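Local coordinates for protein isoprenyl transferase (Campylobacter jejuni, PDB 3UGS) that probably catalyses the condensation of isopentenyl diphosphate with allylic diphosphates to build long-chain polyprenyl diphosphates, working as a magnesium-dependent homodimer, at residues I132-R137 with L186-Y191. Numbering follows the deposited sequence.
Sequences ISYGAR and LWQCSY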
# COMPACT_ATOMS: atom_id res chain seq x y z
N ILE A 132 -11.37 0.39 13.04
CA ILE A 132 -11.14 0.76 14.47
C ILE A 132 -10.26 -0.24 15.18
O ILE A 132 -10.55 -1.43 15.18
CB ILE A 132 -12.42 0.83 15.32
CG1 ILE A 132 -13.52 1.49 14.55
CG2 ILE A 132 -12.17 1.59 16.62
CD1 ILE A 132 -14.89 1.25 15.18
N SER A 133 -9.22 0.28 15.81
CA SER A 133 -8.13 -0.57 16.31
C SER A 133 -7.76 -1.53 15.18
O SER A 133 -7.68 -2.73 15.33
CB SER A 133 -8.56 -1.37 17.54
OG SER A 133 -7.49 -2.24 17.92
N TYR A 134 -7.59 -0.95 14.02
CA TYR A 134 -7.33 -1.70 12.79
C TYR A 134 -5.94 -1.43 12.24
O TYR A 134 -5.46 -0.33 12.19
CB TYR A 134 -8.37 -1.38 11.72
CG TYR A 134 -7.96 -1.84 10.36
CD1 TYR A 134 -8.45 -3.02 9.82
CD2 TYR A 134 -7.03 -1.11 9.63
CE1 TYR A 134 -8.05 -3.46 8.57
CE2 TYR A 134 -6.62 -1.55 8.40
CZ TYR A 134 -7.13 -2.71 7.86
OH TYR A 134 -6.70 -3.13 6.60
N GLY A 135 -5.32 -2.48 11.78
CA GLY A 135 -4.10 -2.36 11.00
C GLY A 135 -4.09 -3.38 9.89
O GLY A 135 -4.61 -4.49 10.06
N ALA A 136 -3.48 -3.01 8.77
CA ALA A 136 -3.50 -3.86 7.54
C ALA A 136 -2.69 -5.10 7.77
O ALA A 136 -3.06 -6.19 7.39
CB ALA A 136 -2.98 -3.12 6.31
N ARG A 137 -1.56 -4.90 8.40
CA ARG A 137 -0.64 -6.01 8.65
C ARG A 137 -1.32 -7.04 9.55
O ARG A 137 -1.27 -8.23 9.32
CB ARG A 137 0.69 -5.54 9.26
CG ARG A 137 1.67 -4.96 8.26
CD ARG A 137 2.89 -4.39 8.97
NE ARG A 137 3.88 -3.77 8.06
CZ ARG A 137 5.15 -3.54 8.37
NH1 ARG A 137 5.59 -3.89 9.56
NH2 ARG A 137 5.98 -2.96 7.52
N LEU A 186 -3.70 -2.16 3.12
CA LEU A 186 -2.57 -2.39 2.18
C LEU A 186 -2.86 -3.47 1.12
O LEU A 186 -2.58 -3.34 -0.07
CB LEU A 186 -1.30 -2.71 2.95
CG LEU A 186 -0.83 -1.53 3.85
CD1 LEU A 186 0.33 -1.95 4.80
CD2 LEU A 186 -0.44 -0.31 3.01
N TRP A 187 -3.37 -4.58 1.59
CA TRP A 187 -3.63 -5.71 0.68
C TRP A 187 -4.63 -5.34 -0.42
O TRP A 187 -4.42 -5.54 -1.62
CB TRP A 187 -4.13 -6.92 1.45
CG TRP A 187 -4.40 -8.13 0.60
CD1 TRP A 187 -5.48 -8.37 -0.21
CD2 TRP A 187 -3.56 -9.30 0.47
NE1 TRP A 187 -5.36 -9.59 -0.80
CE2 TRP A 187 -4.24 -10.19 -0.41
CE3 TRP A 187 -2.35 -9.70 1.05
CZ2 TRP A 187 -3.73 -11.41 -0.73
CZ3 TRP A 187 -1.83 -10.89 0.70
CH2 TRP A 187 -2.52 -11.75 -0.16
N GLN A 188 -5.71 -4.75 0.04
CA GLN A 188 -6.81 -4.29 -0.81
C GLN A 188 -6.38 -3.20 -1.83
O GLN A 188 -6.94 -3.04 -2.93
CB GLN A 188 -7.96 -3.79 0.04
CG GLN A 188 -8.63 -4.85 0.90
CD GLN A 188 -8.00 -4.90 2.31
OE1 GLN A 188 -6.90 -4.38 2.52
NE2 GLN A 188 -8.71 -5.51 3.28
N CYS A 189 -5.34 -2.49 -1.46
CA CYS A 189 -4.87 -1.34 -2.24
C CYS A 189 -3.81 -1.67 -3.28
O CYS A 189 -3.23 -0.79 -3.89
CB CYS A 189 -4.35 -0.23 -1.30
SG CYS A 189 -5.68 0.78 -0.52
N SER A 190 -3.54 -2.95 -3.47
CA SER A 190 -2.40 -3.34 -4.33
C SER A 190 -2.42 -2.58 -5.64
O SER A 190 -1.39 -2.04 -6.09
CB SER A 190 -2.32 -4.85 -4.61
OG SER A 190 -3.53 -5.33 -5.09
N TYR A 191 -3.62 -2.58 -6.24
CA TYR A 191 -3.92 -1.83 -7.49
C TYR A 191 -4.92 -0.64 -7.37
O TYR A 191 -5.44 -0.12 -8.34
CB TYR A 191 -4.41 -2.80 -8.56
CG TYR A 191 -3.25 -3.55 -9.14
CD1 TYR A 191 -2.43 -2.97 -10.12
CD2 TYR A 191 -2.92 -4.81 -8.67
CE1 TYR A 191 -1.33 -3.65 -10.63
CE2 TYR A 191 -1.82 -5.49 -9.17
CZ TYR A 191 -1.03 -4.90 -10.14
OH TYR A 191 0.05 -5.61 -10.63
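The N-terminus of helix 136-149, just past the C-terminal end of strand 126-134, packs against the loop joining strands 171-175 and 193-197, where A136 meets L186. The A136 methyl points at the loop: its CB lies 3.6 Å from L186 CG and 3.4 Å from L186 N. A methyl is small enough to let the backbones come close, with the two CA atoms 5.6 Å apart. With L186 CG anti to the carbonyl carbon (chi1 -63°), beside the backbone N, CG and CD1 come alongside that methyl, CD1 at 3.8 Å from A136 CB; a branched apolar chain suits this buried spot. In this cis-prenyltransferase fold, a parallel sheet flanked by helices, the same loop carries R180 and S182, which line the pocket of the bound farnesyl monophosphate, and L181, a probable substrate-binding residue whose side chain lies about 4 Å from that of L186. G135 has no side chain that could cap the helix, and N183 OD1 instead accepts from R137 N and, weakly, A136 N. L186 also packs on S190 of the second subunit.

Beside this apolar patch, Y134 OH and Q188 OE1 are 4.3 Å apart, unbonded. E139 OE1 links the two residues, hydrogen-bonded to Y134 OH and Q188 NE2; the amide nitrogen also reaches L165 O. Tyrosine suits its place because an apolar ring reaches toward the loop and ends in a hydroxyl, while glutamine brings an uncharged donor to the E139 carboxylate.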